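Local coordinates for protein putative acetyltransferase (Nocardia farcinica, PDB 3D9W) that probably transfers the acetyl group of acetyl-coenzyme A to the nitrogen of arylamines, at residues 223-227 and 263-269; 220-224 and 234-238; 33-38 and 124-128. One frame throughout, in Å; residues are numbered along the deposited sequence.

Contact 1. Residues 223-227 and 263-269; sequences FLQRF and INELFDI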
loop_
_atom_site.group_PDB
_atom_site.type_symbol
_atom_site.label_atom_id
_atom_site.label_comp_id
_atom_site.label_asym_id
_atom_site.label_seq_id
_atom_site.Cartn_x
_atom_site.Cartn_y
_atom_site.Cartn_z
ATOM N N PHE A 223 6.218 3.592 11.457
ATOM C CA PHE A 223 6.564 2.652 10.401
ATOM C C PHE A 223 6.326 3.370 9.073
ATOM O O PHE A 223 5.188 3.518 8.624
ATOM C CB PHE A 223 5.715 1.391 10.486
ATOM C CG PHE A 223 6.171 0.312 9.560
ATOM C CD1 PHE A 223 7.367 -0.356 9.789
ATOM C CD2 PHE A 223 5.445 0.009 8.418
ATOM C CE1 PHE A 223 7.835 -1.302 8.893
ATOM C CE2 PHE A 223 5.902 -0.933 7.517
ATOM C CZ PHE A 223 7.099 -1.589 7.753
ATOM N N LEU A 224 7.408 3.825 8.452
ATOM C CA LEU A 224 7.313 4.562 7.201
ATOM C C LEU A 224 8.058 3.914 6.037
ATOM O O LEU A 224 9.152 3.363 6.193
ATOM C CB LEU A 224 7.863 5.975 7.397
ATOM C CG LEU A 224 7.498 6.698 8.692
ATOM C CD1 LEU A 224 8.202 8.042 8.753
ATOM C CD2 LEU A 224 5.995 6.869 8.765
ATOM N N GLN A 225 7.455 3.981 4.864
ATOM C CA GLN A 225 8.095 3.456 3.683
ATOM C C GLN A 225 7.941 4.517 2.612
ATOM O O GLN A 225 6.991 5.298 2.632
ATOM C CB GLN A 225 7.431 2.169 3.213
ATOM C CG GLN A 225 7.418 1.060 4.216
ATOM C CD GLN A 225 6.785 -0.182 3.651
ATOM O OE1 GLN A 225 7.377 -0.872 2.817
ATOM N NE2 GLN A 225 5.565 -0.471 4.086
ATOM N N ARG A 226 8.904 4.571 1.704
ATOM C CA ARG A 226 8.864 5.502 0.591
ATOM C C ARG A 226 9.370 4.625 -0.531
ATOM O O ARG A 226 10.413 3.983 -0.399
ATOM C CB ARG A 226 9.802 6.687 0.819
ATOM C CG ARG A 226 9.696 7.747 -0.258
ATOM C CD ARG A 226 8.305 8.335 -0.293
ATOM N NE ARG A 226 8.229 9.461 -1.216
ATOM C CZ ARG A 226 7.961 9.360 -2.513
ATOM N NH1 ARG A 226 7.726 8.177 -3.060
ATOM N NH2 ARG A 226 7.950 10.445 -3.269
ATOM N N PHE A 227 8.631 4.565 -1.629
ATOM C CA PHE A 227 9.053 3.695 -2.712
ATOM C C PHE A 227 9.431 4.398 -4.008
ATOM O O PHE A 227 8.677 5.214 -4.541
ATOM C CB PHE A 227 7.969 2.654 -2.981
ATOM C CG PHE A 227 8.394 1.581 -3.918
ATOM C CD1 PHE A 227 9.490 0.786 -3.619
ATOM C CD2 PHE A 227 7.716 1.376 -5.118
ATOM C CE1 PHE A 227 9.912 -0.195 -4.501
ATOM C CE2 PHE A 227 8.131 0.396 -6.008
ATOM C CZ PHE A 227 9.234 -0.391 -5.699
ATOM N N ILE A 263 12.352 12.105 8.110
ATOM C CA ILE A 263 10.950 12.018 7.754
ATOM C C ILE A 263 10.527 13.029 6.693
ATOM O O ILE A 263 9.616 12.766 5.913
ATOM C CB ILE A 263 10.090 12.171 9.014
ATOM C CG1 ILE A 263 10.313 10.959 9.921
ATOM C CG2 ILE A 263 8.616 12.292 8.649
ATOM C CD1 ILE A 263 9.661 11.094 11.273
ATOM N N ASN A 264 11.188 14.182 6.660
ATOM C CA ASN A 264 10.877 15.214 5.676
ATOM C C ASN A 264 11.578 14.956 4.339
ATOM O O ASN A 264 10.947 14.984 3.273
ATOM C CB ASN A 264 11.296 16.589 6.202
ATOM C CG ASN A 264 11.438 17.621 5.093
ATOM O OD1 ASN A 264 10.478 17.960 4.414
ATOM N ND2 ASN A 264 12.649 18.121 4.907
ATOM N N GLU A 265 12.880 14.695 4.402
ATOM C CA GLU A 265 13.659 14.462 3.198
ATOM C C GLU A 265 13.442 13.093 2.581
ATOM O O GLU A 265 13.253 12.976 1.369
ATOM C CB GLU A 265 15.144 14.639 3.494
ATOM C CG GLU A 265 15.476 15.855 4.336
ATOM C CD GLU A 265 16.960 16.147 4.374
ATOM O OE1 GLU A 265 17.756 15.211 4.580
ATOM O OE2 GLU A 265 17.332 17.319 4.204
ATOM N N LEU A 266 13.463 12.062 3.421
ATOM C CA LEU A 266 13.298 10.687 2.966
ATOM C C LEU A 266 11.893 10.145 2.835
ATOM O O LEU A 266 11.684 9.138 2.167
ATOM C CB LEU A 266 14.061 9.734 3.874
ATOM C CG LEU A 266 15.564 9.771 3.733
ATOM C CD1 LEU A 266 16.091 8.350 3.857
ATOM C CD2 LEU A 266 15.947 10.350 2.388
ATOM N N PHE A 267 10.924 10.792 3.458
ATOM C CA PHE A 267 9.577 10.266 3.400
ATOM C C PHE A 267 8.531 11.271 2.980
ATOM O O PHE A 267 7.341 10.967 2.952
ATOM C CB PHE A 267 9.250 9.649 4.759
ATOM C CG PHE A 267 10.108 8.460 5.088
ATOM C CD1 PHE A 267 9.890 7.234 4.455
ATOM C CD2 PHE A 267 11.165 8.573 5.975
ATOM C CE1 PHE A 267 10.716 6.138 4.699
ATOM C CE2 PHE A 267 12.003 7.481 6.229
ATOM C CZ PHE A 267 11.775 6.263 5.589
ATOM N N ASP A 268 8.989 12.472 2.652
ATOM C CA ASP A 268 8.120 13.542 2.198
ATOM C C ASP A 268 6.873 13.671 3.036
ATOM O O ASP A 268 5.768 13.827 2.524
ATOM C CB ASP A 268 7.773 13.310 0.741
ATOM C CG ASP A 268 8.998 13.212 -0.112
ATOM O OD1 ASP A 268 9.822 14.150 -0.038
ATOM O OD2 ASP A 268 9.148 12.202 -0.834
ATOM N N ILE A 269 7.087 13.594 4.340
ATOM C CA ILE A 269 6.034 13.709 5.318
ATOM C C ILE A 269 6.340 14.957 6.138
ATOM O O ILE A 269 7.466 15.140 6.589
ATOM C CB ILE A 269 6.007 12.459 6.214
ATOM C CG1 ILE A 269 5.532 11.270 5.382
ATOM C CG2 ILE A 269 5.133 12.692 7.446
ATOM C CD1 ILE A 269 5.495 9.968 6.128
#
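Leu224 lies over one face of the Phe267 ring, its CB 4.0 Å from the ring centroid and 17° off the normal, a CH-pi contact displaced toward the rim. With CG turned anti to its own carbonyl carbon (chi1 -41°), the two methyls of Leu224 fan out past the ring: CD1 reaches CG1 of Ile263 at 3.8 Å, the two side chains crossing at about a right angle, while CD2 meets CD1 of Ile269. The backbone carbon of Gln225 comes up to the edge of the same ring. These residues join the edge strand 223-227 of a four-stranded antiparallel sheet to the C-terminal part of helix 259-265 and the turn that follows, where Asp268 takes left-handed backbone angles and Ile269 N bonds back to Ile263 O at 3.1 Å. Farther along the strand, Arg226 packs CB 3.4 Å from Leu266 O. Its chain bends at chi2 and ends in a salt bridge with Asp268: NE, at 2.9 Å, and NH2, at 3.2 Å, both grip OD2, NE meeting the anti lone pair of OD2. The carboxylate lies near the guanidinium edge, the two planes 68° apart. Outside the pair, Arg226 NH1 is bonded to Thr47 O and Asp268 OD1 forms a salt bridge with Arg77.

Contact 2. Residues 220-224 and 234-238; sequences TRPFL and VLDGL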
loop_
_atom_site.group_PDB
_atom_site.type_symbol
_atom_site.label_atom_id
_atom_site.label_comp_id
_atom_site.label_asym_id
_atom_site.label_seq_id
_atom_site.Cartn_x
_atom_site.Cartn_y
_atom_site.Cartn_z
ATOM N N THR A 220 1.615 0.820 17.370
ATOM C CA THR A 220 2.713 1.048 18.289
ATOM C C THR A 220 3.707 2.132 17.852
ATOM O O THR A 220 3.466 3.314 18.088
ATOM C CB THR A 220 3.431 -0.283 18.552
ATOM O OG1 THR A 220 4.035 -0.762 17.340
ATOM C CG2 THR A 220 2.411 -1.324 19.052
ATOM N N ARG A 221 4.817 1.740 17.227
ATOM C CA ARG A 221 5.823 2.708 16.785
ATOM C C ARG A 221 5.713 3.133 15.316
ATOM O O ARG A 221 4.987 2.529 14.515
ATOM C CB ARG A 221 7.234 2.160 17.003
ATOM C CG ARG A 221 7.562 0.922 16.179
ATOM C CD ARG A 221 7.616 -0.264 17.095
ATOM N NE ARG A 221 8.198 -1.437 16.463
ATOM C CZ ARG A 221 8.536 -2.540 17.129
ATOM N NH1 ARG A 221 8.347 -2.600 18.453
ATOM N NH2 ARG A 221 9.049 -3.584 16.473
ATOM N N PRO A 222 6.443 4.188 14.949
ATOM C CA PRO A 222 6.445 4.700 13.587
ATOM C C PRO A 222 6.884 3.630 12.604
ATOM O O PRO A 222 7.789 2.845 12.889
ATOM C CB PRO A 222 7.449 5.836 13.665
ATOM C CG PRO A 222 7.194 6.375 14.989
ATOM C CD PRO A 222 7.136 5.127 15.840
ATOM N N PHE A 223 6.218 3.592 11.457
ATOM C CA PHE A 223 6.564 2.652 10.401
ATOM C C PHE A 223 6.326 3.370 9.073
ATOM O O PHE A 223 5.188 3.518 8.624
ATOM C CB PHE A 223 5.715 1.391 10.486
ATOM C CG PHE A 223 6.171 0.312 9.560
ATOM C CD1 PHE A 223 7.367 -0.356 9.789
ATOM C CD2 PHE A 223 5.445 0.009 8.418
ATOM C CE1 PHE A 223 7.835 -1.302 8.893
ATOM C CE2 PHE A 223 5.902 -0.933 7.517
ATOM C CZ PHE A 223 7.099 -1.589 7.753
ATOM N N LEU A 224 7.408 3.825 8.452
ATOM C CA LEU A 224 7.313 4.562 7.201
ATOM C C LEU A 224 8.058 3.914 6.037
ATOM O O LEU A 224 9.152 3.363 6.193
ATOM C CB LEU A 224 7.863 5.975 7.397
ATOM C CG LEU A 224 7.498 6.698 8.692
ATOM C CD1 LEU A 224 8.202 8.042 8.753
ATOM C CD2 LEU A 224 5.995 6.869 8.765
ATOM N N VAL A 234 12.761 2.554 4.249
ATOM C CA VAL A 234 11.892 2.066 5.314
ATOM C C VAL A 234 12.350 2.548 6.685
ATOM O O VAL A 234 13.531 2.467 7.021
ATOM C CB VAL A 234 11.840 0.514 5.356
ATOM C CG1 VAL A 234 11.018 0.049 6.556
ATOM C CG2 VAL A 234 11.237 -0.022 4.079
ATOM N N LEU A 235 11.406 3.066 7.465
ATOM C CA LEU A 235 11.699 3.497 8.828
ATOM C C LEU A 235 10.898 2.595 9.762
ATOM O O LEU A 235 9.674 2.650 9.783
ATOM C CB LEU A 235 11.306 4.955 9.070
ATOM C CG LEU A 235 11.581 5.350 10.527
ATOM C CD1 LEU A 235 13.055 5.147 10.861
ATOM C CD2 LEU A 235 11.192 6.782 10.752
ATOM N N ASP A 236 11.599 1.756 10.516
ATOM C CA ASP A 236 10.973 0.819 11.443
ATOM C C ASP A 236 11.458 1.143 12.858
ATOM O O ASP A 236 12.360 0.487 13.394
ATOM C CB ASP A 236 11.352 -0.614 11.043
ATOM C CG ASP A 236 10.608 -1.675 11.844
ATOM O OD1 ASP A 236 9.463 -1.416 12.288
ATOM O OD2 ASP A 236 11.170 -2.784 12.003
ATOM N N GLY A 237 10.839 2.160 13.449
ATOM C CA GLY A 237 11.217 2.606 14.775
ATOM C C GLY A 237 12.345 3.592 14.575
ATOM O O GLY A 237 12.141 4.673 14.031
ATOM N N LEU A 238 13.544 3.219 15.005
ATOM C CA LEU A 238 14.701 4.083 14.826
ATOM C C LEU A 238 15.684 3.422 13.868
ATOM O O LEU A 238 16.848 3.806 13.789
ATOM C CB LEU A 238 15.378 4.357 16.165
ATOM C CG LEU A 238 14.605 5.201 17.168
ATOM C CD1 LEU A 238 15.474 5.372 18.390
ATOM C CD2 LEU A 238 14.247 6.556 16.576
HETATM O O HOH W 1 8.806 -4.134 13.072
#
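Leu224 and Leu235 are joined across the strands as an antiparallel hydrogen-bonded pair. Leu224 N gives to Leu235 O at 2.9 Å, and Leu235 N gives to Leu224 O. Their side chains run side by side off the same face of the sheet, with Leu224 CD1 3.8 Å from Leu235 CD2. One step back, Phe223 and Asp236 form a non-hydrogen-bonded pair whose side chains stand on the opposite face; here CA of Phe223 makes a CA-H...O contact of 3.2 Å with Leu235 O. Both side chains place CG anti to the backbone N (chi1 -171° and -173°), which carries the carboxylate up to the ring: Asp236 OD1 lies at the ring edge, 3.4 Å from Phe223 CD1, with the two planes nearly perpendicular at 89°. On the same ring, Phe223 CE1 lies 4.2 Å from Val234 CG1. A water donates to Asp236 OD1 at 2.9 Å and links it weakly to Arg221 NH2, a loose bridge between charges too far apart for a salt bridge. Gly237 closes the pairing by giving its N to Pro222 O at 3.2 Å, at a positive phi that suits a residue without a side chain. Asn53 bonds both sides of Pro222, ND2 to Arg221 O and OD1 to Phe223 N. This beta hairpin, 223-227 with 232-236, continues into strand 239-243, while helix 259-265 packs on the leucine face through Ile263 and Leu259.

Contact 3. Residues 33-38 and 124-128; sequences PTLATL and VTTAD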
loop_
_atom_site.group_PDB
_atom_site.type_symbol
_atom_site.label_atom_id
_atom_site.label_comp_id
_atom_site.label_asym_id
_atom_site.label_seq_id
_atom_site.Cartn_x
_atom_site.Cartn_y
_atom_site.Cartn_z
ATOM N N PRO A 33 -9.611 3.545 -19.720
ATOM C CA PRO A 33 -9.360 2.275 -19.030
ATOM C C PRO A 33 -8.546 1.257 -19.826
ATOM O O PRO A 33 -8.989 0.124 -20.029
ATOM C CB PRO A 33 -10.764 1.770 -18.727
ATOM C CG PRO A 33 -11.544 2.270 -19.894
ATOM C CD PRO A 33 -11.043 3.686 -20.037
ATOM N N THR A 34 -7.355 1.660 -20.258
ATOM C CA THR A 34 -6.472 0.788 -21.026
ATOM C C THR A 34 -5.348 0.253 -20.138
ATOM O O THR A 34 -4.960 0.899 -19.153
ATOM C CB THR A 34 -5.853 1.547 -22.238
ATOM O OG1 THR A 34 -5.020 2.624 -21.777
ATOM C CG2 THR A 34 -6.967 2.116 -23.130
ATOM N N LEU A 35 -4.842 -0.933 -20.472
ATOM C CA LEU A 35 -3.762 -1.539 -19.697
ATOM C C LEU A 35 -2.586 -0.572 -19.616
ATOM O O LEU A 35 -1.846 -0.574 -18.628
ATOM C CB LEU A 35 -3.294 -2.865 -20.330
ATOM C CG LEU A 35 -2.082 -3.560 -19.680
ATOM C CD1 LEU A 35 -2.386 -3.907 -18.230
ATOM C CD2 LEU A 35 -1.736 -4.814 -20.447
ATOM N N ALA A 36 -2.417 0.245 -20.656
ATOM C CA ALA A 36 -1.328 1.216 -20.695
ATOM C C ALA A 36 -1.497 2.226 -19.567
ATOM O O ALA A 36 -0.529 2.600 -18.900
ATOM C CB ALA A 36 -1.299 1.922 -22.034
ATOM N N THR A 37 -2.733 2.658 -19.353
ATOM C CA THR A 37 -3.041 3.606 -18.294
ATOM C C THR A 37 -2.849 2.956 -16.921
ATOM O O THR A 37 -2.222 3.534 -16.030
ATOM C CB THR A 37 -4.491 4.112 -18.427
ATOM O OG1 THR A 37 -4.541 5.117 -19.446
ATOM C CG2 THR A 37 -4.999 4.681 -17.103
ATOM N N LEU A 38 -3.387 1.749 -16.755
ATOM C CA LEU A 38 -3.268 1.045 -15.482
ATOM C C LEU A 38 -1.817 0.856 -15.098
ATOM O O LEU A 38 -1.455 1.013 -13.941
ATOM C CB LEU A 38 -3.954 -0.319 -15.545
ATOM C CG LEU A 38 -4.075 -1.072 -14.219
ATOM C CD1 LEU A 38 -4.929 -0.288 -13.242
ATOM C CD2 LEU A 38 -4.685 -2.422 -14.484
ATOM N N VAL A 124 -8.227 -5.822 -10.867
ATOM C CA VAL A 124 -8.621 -4.888 -11.921
ATOM C C VAL A 124 -8.742 -5.465 -13.337
ATOM O O VAL A 124 -7.964 -6.333 -13.741
ATOM C CB VAL A 124 -7.615 -3.705 -11.954
ATOM C CG1 VAL A 124 -8.111 -2.591 -12.858
ATOM C CG2 VAL A 124 -7.381 -3.206 -10.548
ATOM N N THR A 125 -9.713 -4.950 -14.092
ATOM C CA THR A 125 -9.955 -5.380 -15.473
ATOM C C THR A 125 -9.968 -4.184 -16.434
ATOM O O THR A 125 -10.656 -3.194 -16.191
ATOM C CB THR A 125 -11.298 -6.100 -15.587
ATOM O OG1 THR A 125 -12.357 -5.185 -15.273
ATOM C CG2 THR A 125 -11.341 -7.278 -14.630
ATOM N N THR A 126 -9.209 -4.281 -17.524
ATOM C CA THR A 126 -9.154 -3.190 -18.487
ATOM C C THR A 126 -10.169 -3.378 -19.604
ATOM O O THR A 126 -10.936 -4.344 -19.610
ATOM C CB THR A 126 -7.742 -3.039 -19.119
ATOM O OG1 THR A 126 -7.581 -3.961 -20.212
ATOM C CG2 THR A 126 -6.669 -3.281 -18.062
ATOM N N ALA A 127 -10.161 -2.449 -20.555
ATOM C CA ALA A 127 -11.096 -2.479 -21.675
ATOM C C ALA A 127 -10.498 -3.107 -22.937
ATOM O O ALA A 127 -11.162 -3.187 -23.975
ATOM C CB ALA A 127 -11.572 -1.062 -21.974
ATOM N N ASP A 128 -9.252 -3.564 -22.839
ATOM C CA ASP A 128 -8.565 -4.161 -23.975
ATOM C C ASP A 128 -8.820 -5.660 -24.082
ATOM O O ASP A 128 -8.904 -6.212 -25.185
ATOM C CB ASP A 128 -7.066 -3.908 -23.847
ATOM C CG ASP A 128 -6.753 -2.498 -23.356
ATOM O OD1 ASP A 128 -7.155 -1.521 -24.030
ATOM O OD2 ASP A 128 -6.109 -2.372 -22.284
#
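Asp128 reaches from the turn after strand 117-125, in the larger antiparallel sheet, to the N-terminus of helix 35-48, where Thr34 is the N-cap residue, its OG1 accepting a weak bond from Thr37 N. From CB, the Asp128 side chain turns CG anti to the carbonyl carbon (chi1 -41°), which swings the carboxylate across to Thr34 and Leu35. CG stands 4.0 Å from Thr34 CA, and OD1 rests against Thr34 CB and CG2. At the other tip, OD2 accepts from Leu35 N at 2.6 Å, nearly along its own C-O axis, and from Thr126 OG1 at 3.0 Å, which comes in from above the carboxylate plane. Two donors thus hold the carboxylate, and the Leu35 N-H and the helix N-terminus would probably help stabilise its negative charge. Thr126 turns its methyl toward the helix, and CG2 packs on Leu35 CA. Deeper in, Leu38 and Val124 meet tip to tip, CD2 to CG1 at 3.8 Å, both also touching Leu93 of helix 82-95 and Cys135 of strand 132-135. At the outer end, Pro33 CG touches Ala127 CB, and Ala127 N gives a hydrogen bond of 2.9 Å to Pro33 O, the C=O...N angle an almost straight 177°.

Contacts 1 and 2 are neighbours, their centres about 10 Å apart, and both use strand 223-227: one packs it against the end of helix 259-265, the other pairs it with strand 232-236. They touch where Phe267 CZ lies 3.7 Å from Leu235 N, and Leu224 serves both. Contact 3 stands apart, its centre about 30 Å from that of contact 1 and 35 Å from that of contact 2, on the larger sheet. Contact 1 is the most buried, apolar with a salt bridge at its edge; contact 2 is partly buried and dominated by backbone bonds. Contact 3, also partly buried, relies on a carboxylate at a helix start.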